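PDB 5VJC: protein mini spindles, which probably binds tubulin through its TOG domains, arrays of HEAT repeats, and so promotes microtubule dynamics and formation of the mitotic spindle. Local coordinates for residues S75-L89 against Y114-Y127. Residues are numbered along the deposited sequence; the frame is centred on the assembly and turned at random.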
loop_
_atom_site.group_PDB
_atom_site.type_symbol
_atom_site.label_atom_id
_atom_site.label_comp_id
_atom_site.label_asym_id
_atom_site.label_seq_id
_atom_site.Cartn_x
_atom_site.Cartn_y
_atom_site.Cartn_z
ATOM N N SER A 75 -6.352 17.817 5.622
ATOM C CA SER A 75 -4.967 18.170 5.917
ATOM C C SER A 75 -4.879 19.311 6.932
ATOM O O SER A 75 -4.067 19.270 7.852
ATOM C CB SER A 75 -4.213 18.557 4.628
ATOM O OG SER A 75 -2.861 18.870 4.931
ATOM N N GLU A 76 -5.719 20.327 6.761
ATOM C CA GLU A 76 -5.734 21.451 7.701
ATOM C C GLU A 76 -6.275 21.016 9.068
ATOM O O GLU A 76 -5.767 21.440 10.104
ATOM C CB GLU A 76 -6.562 22.606 7.145
ATOM C CG GLU A 76 -5.725 23.771 6.653
ATOM C CD GLU A 76 -6.181 24.296 5.305
ATOM O OE1 GLU A 76 -7.307 23.961 4.876
ATOM O OE2 GLU A 76 -5.404 25.043 4.668
ATOM N N ASP A 77 -7.274 20.136 9.058
ATOM C CA ASP A 77 -7.945 19.708 10.294
ATOM C C ASP A 77 -7.063 18.818 11.159
ATOM O O ASP A 77 -7.340 18.621 12.345
ATOM C CB ASP A 77 -9.248 18.966 9.965
ATOM C CG ASP A 77 -10.085 18.674 11.200
ATOM O OD1 ASP A 77 -10.321 19.608 11.994
ATOM O OD2 ASP A 77 -10.479 17.501 11.394
ATOM N N LEU A 78 -5.996 18.286 10.572
ATOM C CA LEU A 78 -5.222 17.223 11.221
ATOM C C LEU A 78 -4.426 17.694 12.445
ATOM O O LEU A 78 -4.339 16.972 13.435
ATOM C CB LEU A 78 -4.276 16.558 10.208
ATOM C CG LEU A 78 -3.343 15.457 10.733
ATOM C CD1 LEU A 78 -4.081 14.366 11.502
ATOM C CD2 LEU A 78 -2.553 14.844 9.578
ATOM N N ALA A 79 -3.858 18.896 12.387
ATOM C CA ALA A 79 -3.081 19.423 13.517
ATOM C C ALA A 79 -3.889 19.502 14.815
ATOM O O ALA A 79 -3.474 18.980 15.861
ATOM C CB ALA A 79 -2.531 20.795 13.183
ATOM N N GLY A 80 -5.034 20.175 14.748
ATOM C CA GLY A 80 -5.823 20.441 15.935
ATOM C C GLY A 80 -6.655 19.259 16.391
ATOM O O GLY A 80 -6.996 19.141 17.573
ATOM N N ASN A 81 -6.987 18.371 15.462
ATOM C CA ASN A 81 -7.904 17.293 15.791
ATOM C C ASN A 81 -7.415 15.929 15.320
ATOM O O ASN A 81 -8.086 15.249 14.542
ATOM C CB ASN A 81 -9.289 17.589 15.209
ATOM C CG ASN A 81 -10.420 17.096 16.113
ATOM O OD1 ASN A 81 -10.211 16.257 17.010
ATOM N ND2 ASN A 81 -11.623 17.608 15.880
ATOM N N SER A 82 -6.251 15.531 15.817
ATOM C CA SER A 82 -5.669 14.234 15.500
ATOM C C SER A 82 -6.408 13.083 16.192
ATOM O O SER A 82 -6.474 11.966 15.665
ATOM C CB SER A 82 -4.195 14.220 15.900
ATOM O OG SER A 82 -4.073 14.138 17.306
ATOM N N LYS A 83 -6.966 13.341 17.372
ATOM C CA LYS A 83 -7.746 12.316 18.061
ATOM C C LYS A 83 -8.895 11.849 17.157
ATOM O O LYS A 83 -9.100 10.647 16.943
ATOM C CB LYS A 83 -8.287 12.849 19.394
ATOM C CG LYS A 83 -8.782 11.781 20.368
ATOM C CD LYS A 83 -8.194 10.392 20.084
ATOM C CE LYS A 83 -8.593 9.385 21.167
ATOM N NZ LYS A 83 -8.200 7.990 20.806
ATOM N N ALA A 84 -9.616 12.811 16.604
ATOM C CA ALA A 84 -10.733 12.518 15.714
ATOM C C ALA A 84 -10.276 11.756 14.455
ATOM O O ALA A 84 -10.907 10.777 14.057
ATOM C CB ALA A 84 -11.452 13.807 15.338
ATOM N N LEU A 85 -9.168 12.190 13.855
ATOM C CA LEU A 85 -8.595 11.470 12.712
ATOM C C LEU A 85 -8.412 9.999 13.078
ATOM O O LEU A 85 -8.921 9.128 12.378
ATOM C CB LEU A 85 -7.259 12.094 12.256
ATOM C CG LEU A 85 -6.684 11.556 10.931
ATOM C CD1 LEU A 85 -5.957 10.230 11.110
ATOM C CD2 LEU A 85 -7.814 11.403 9.942
ATOM N N VAL A 86 -7.728 9.721 14.184
ATOM C CA VAL A 86 -7.509 8.335 14.609
ATOM C C VAL A 86 -8.811 7.550 14.831
ATOM O O VAL A 86 -8.928 6.389 14.417
ATOM C CB VAL A 86 -6.656 8.271 15.900
ATOM C CG1 VAL A 86 -6.562 6.832 16.422
ATOM C CG2 VAL A 86 -5.256 8.840 15.626
ATOM N N CYS A 87 -9.780 8.180 15.488
ATOM C CA CYS A 87 -11.110 7.598 15.660
ATOM C C CYS A 87 -11.801 7.249 14.327
ATOM O O CYS A 87 -12.639 6.335 14.264
ATOM C CB CYS A 87 -11.994 8.558 16.471
ATOM S SG CYS A 87 -11.476 8.722 18.196
ATOM N N ASN A 88 -11.469 7.983 13.267
ATOM C CA ASN A 88 -12.093 7.737 11.978
ATOM C C ASN A 88 -11.089 7.242 10.920
ATOM O O ASN A 88 -11.387 7.236 9.733
ATOM C CB ASN A 88 -12.800 9.004 11.495
ATOM C CG ASN A 88 -13.965 9.398 12.390
ATOM O OD1 ASN A 88 -15.089 8.983 12.154
ATOM N ND2 ASN A 88 -13.694 10.197 13.422
ATOM N N LEU A 89 -9.920 6.795 11.367
ATOM C CA LEU A 89 -8.845 6.431 10.440
ATOM C C LEU A 89 -9.273 5.435 9.368
ATOM O O LEU A 89 -8.929 5.586 8.189
ATOM C CB LEU A 89 -7.650 5.842 11.212
ATOM C CG LEU A 89 -6.453 5.389 10.359
ATOM C CD1 LEU A 89 -5.828 6.562 9.556
ATOM C CD2 LEU A 89 -5.388 4.668 11.240
ATOM N N TYR A 114 -1.052 14.009 2.143
ATOM C CA TYR A 114 -1.883 13.937 3.351
ATOM C C TYR A 114 -1.573 12.684 4.142
ATOM O O TYR A 114 -1.344 12.726 5.349
ATOM C CB TYR A 114 -3.369 13.974 2.981
ATOM C CG TYR A 114 -4.321 13.693 4.151
ATOM C CD1 TYR A 114 -4.288 14.469 5.307
ATOM C CD2 TYR A 114 -5.254 12.661 4.082
ATOM C CE1 TYR A 114 -5.160 14.220 6.364
ATOM C CE2 TYR A 114 -6.134 12.414 5.137
ATOM C CZ TYR A 114 -6.082 13.192 6.268
ATOM O OH TYR A 114 -6.951 12.922 7.317
ATOM N N LEU A 115 -1.544 11.557 3.447
ATOM C CA LEU A 115 -1.261 10.277 4.091
ATOM C C LEU A 115 0.068 10.272 4.830
ATOM O O LEU A 115 0.182 9.649 5.891
ATOM C CB LEU A 115 -1.274 9.149 3.052
ATOM C CG LEU A 115 -2.688 8.675 2.724
ATOM C CD1 LEU A 115 -2.666 7.910 1.422
ATOM C CD2 LEU A 115 -3.226 7.793 3.871
ATOM N N VAL A 116 1.076 10.941 4.256
ATOM C CA VAL A 116 2.346 11.082 4.946
ATOM C C VAL A 116 2.134 11.814 6.270
ATOM O O VAL A 116 2.681 11.388 7.279
ATOM C CB VAL A 116 3.405 11.812 4.080
ATOM C CG1 VAL A 116 4.650 12.142 4.902
ATOM C CG2 VAL A 116 3.782 10.940 2.887
ATOM N N GLN A 117 1.344 12.894 6.276
ATOM C CA GLN A 117 1.057 13.622 7.530
ATOM C C GLN A 117 0.298 12.727 8.522
ATOM O O GLN A 117 0.567 12.736 9.726
ATOM C CB GLN A 117 0.224 14.891 7.292
ATOM C CG GLN A 117 0.664 15.896 6.217
ATOM C CD GLN A 117 -0.464 16.901 5.946
ATOM O OE1 GLN A 117 -1.028 16.965 4.837
ATOM N NE2 GLN A 117 -0.840 17.658 6.988
ATOM N N VAL A 118 -0.657 11.961 8.008
ATOM C CA VAL A 118 -1.426 11.029 8.843
ATOM C C VAL A 118 -0.543 9.977 9.503
ATOM O O VAL A 118 -0.630 9.759 10.710
ATOM C CB VAL A 118 -2.514 10.305 8.022
ATOM C CG1 VAL A 118 -3.085 9.109 8.795
ATOM C CG2 VAL A 118 -3.625 11.281 7.650
ATOM N N PHE A 119 0.311 9.318 8.721
ATOM C CA PHE A 119 1.085 8.222 9.298
ATOM C C PHE A 119 2.161 8.728 10.248
ATOM O O PHE A 119 2.483 8.044 11.217
ATOM C CB PHE A 119 1.660 7.323 8.191
ATOM C CG PHE A 119 0.674 6.294 7.740
ATOM C CD1 PHE A 119 0.607 5.062 8.365
ATOM C CD2 PHE A 119 -0.262 6.600 6.765
ATOM C CE1 PHE A 119 -0.349 4.126 8.003
ATOM C CE2 PHE A 119 -1.225 5.663 6.383
ATOM C CZ PHE A 119 -1.267 4.426 7.006
ATOM N N GLN A 120 2.655 9.947 10.022
ATOM C CA GLN A 120 3.516 10.595 11.009
ATOM C C GLN A 120 2.802 10.774 12.359
ATOM O O GLN A 120 3.375 10.483 13.419
ATOM C CB GLN A 120 4.018 11.954 10.511
ATOM C CG GLN A 120 5.170 12.470 11.390
ATOM C CD GLN A 120 6.290 11.437 11.516
ATOM O OE1 GLN A 120 6.851 10.992 10.508
ATOM N NE2 GLN A 120 6.606 11.034 12.750
ATOM N N VAL A 121 1.557 11.233 12.328
ATOM C CA VAL A 121 0.745 11.304 13.556
ATOM C C VAL A 121 0.610 9.929 14.214
ATOM O O VAL A 121 0.799 9.789 15.432
ATOM C CB VAL A 121 -0.654 11.895 13.276
ATOM C CG1 VAL A 121 -1.594 11.705 14.480
ATOM C CG2 VAL A 121 -0.523 13.369 12.949
ATOM N N LEU A 122 0.336 8.898 13.422
ATOM C CA LEU A 122 0.201 7.547 13.984
ATOM C C LEU A 122 1.510 7.073 14.634
ATOM O O LEU A 122 1.510 6.451 15.708
ATOM C CB LEU A 122 -0.230 6.558 12.902
ATOM C CG LEU A 122 -1.515 6.917 12.148
ATOM C CD1 LEU A 122 -1.900 5.800 11.168
ATOM C CD2 LEU A 122 -2.655 7.223 13.118
ATOM N N ILE A 123 2.627 7.367 13.979
ATOM C CA ILE A 123 3.937 7.010 14.527
ATOM C C ILE A 123 4.210 7.772 15.828
ATOM O O ILE A 123 4.628 7.178 16.824
ATOM C CB ILE A 123 5.046 7.277 13.509
ATOM C CG1 ILE A 123 4.849 6.346 12.298
ATOM C CG2 ILE A 123 6.436 7.110 14.170
ATOM C CD1 ILE A 123 5.643 6.734 11.068
ATOM N N ASP A 124 3.913 9.066 15.822
ATOM C CA ASP A 124 4.163 9.933 16.974
ATOM C C ASP A 124 3.299 9.536 18.169
ATOM O O ASP A 124 3.747 9.584 19.320
ATOM C CB ASP A 124 3.911 11.397 16.602
ATOM C CG ASP A 124 5.020 11.979 15.737
ATOM O OD1 ASP A 124 6.070 11.329 15.606
ATOM O OD2 ASP A 124 4.842 13.089 15.196
ATOM N N GLU A 125 2.071 9.120 17.882
ATOM C CA GLU A 125 1.136 8.693 18.912
ATOM C C GLU A 125 1.274 7.205 19.257
ATOM O O GLU A 125 0.531 6.686 20.086
ATOM C CB GLU A 125 -0.299 8.989 18.466
ATOM C CG GLU A 125 -0.579 10.463 18.202
ATOM C CD GLU A 125 -0.653 11.305 19.471
ATOM O OE1 GLU A 125 -0.761 10.726 20.580
ATOM O OE2 GLU A 125 -0.611 12.554 19.355
ATOM N N GLU A 126 2.225 6.528 18.617
ATOM C CA GLU A 126 2.458 5.098 18.824
ATOM C C GLU A 126 1.183 4.286 18.559
ATOM O O GLU A 126 0.894 3.297 19.231
ATOM C CB GLU A 126 2.988 4.825 20.245
ATOM C CG GLU A 126 4.237 5.633 20.570
ATOM C CD GLU A 126 4.899 5.198 21.862
ATOM O OE1 GLU A 126 4.466 5.675 22.930
ATOM O OE2 GLU A 126 5.851 4.382 21.806
ATOM N N TYR A 127 0.427 4.703 17.556
ATOM C CA TYR A 127 -0.761 3.943 17.183
ATOM C C TYR A 127 -0.337 2.722 16.369
ATOM O O TYR A 127 0.599 2.783 15.577
ATOM C CB TYR A 127 -1.741 4.819 16.404
ATOM C CG TYR A 127 -2.995 4.091 15.925
ATOM C CD1 TYR A 127 -4.032 3.792 16.811
ATOM C CD2 TYR A 127 -3.131 3.704 14.591
ATOM C CE1 TYR A 127 -5.178 3.107 16.384
ATOM C CE2 TYR A 127 -4.275 3.039 14.141
ATOM C CZ TYR A 127 -5.296 2.738 15.050
ATOM O OH TYR A 127 -6.421 2.074 14.612
#
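Ser75 and Gln117 meet because their first torsions turn them onto one another: the serine carries OG opposite its own backbone N (chi1 -179°), while the glutamine sets CG beside its N (chi1 -50°) and runs on extended. Ser75 OG then donates to Gln117 OE1 at 2.6 Å, in the carbonyl plane and on a lone pair. A small hydroxyl and a long amide suit this partly exposed end of the contact. With an alanine in place of Gln117 the amide is gone, and Ser75 OG would probably be left without this acceptor.

Leu78 is branched to serve two neighbours: CD2 packs on Gln117 CB at 3.6 Å and on Val118, while CD1 slides past Val121 CG2 at 4.0 Å. Val121 is compact enough to touch Ser82 CB with its other methyl. Deeper in, Leu85 passes Tyr114 in the opposite direction, its CD2 3.2 Å from Tyr114 OH, and sends CD1 across Val118 at about a right angle. Val118 CG1 also receives Leu89 CD1 at 3.8 Å.

Leu89 and Leu122 reach toward each other tip to tip, CD2 to CD1 at 3.7 Å. Beside them Val86 CG1 makes a CH-pi contact over one face of the Tyr127 ring, 4.3 Å from its centroid. A tyrosine fits here because its ring packs on aliphatic groups while OH bonds to Glu133 and Lys14.

The axis of 82-87 crosses that of 114-124, the C-terminal part of helix 105-124, at -98°, nearly perpendicular, within the all-helical HEAT-repeat array of the TOG domain. Ile92 of helix 89-99 adjoins both Leu85 and Tyr114, and helix 150-166 packs against Leu115, Val116 and Phe119.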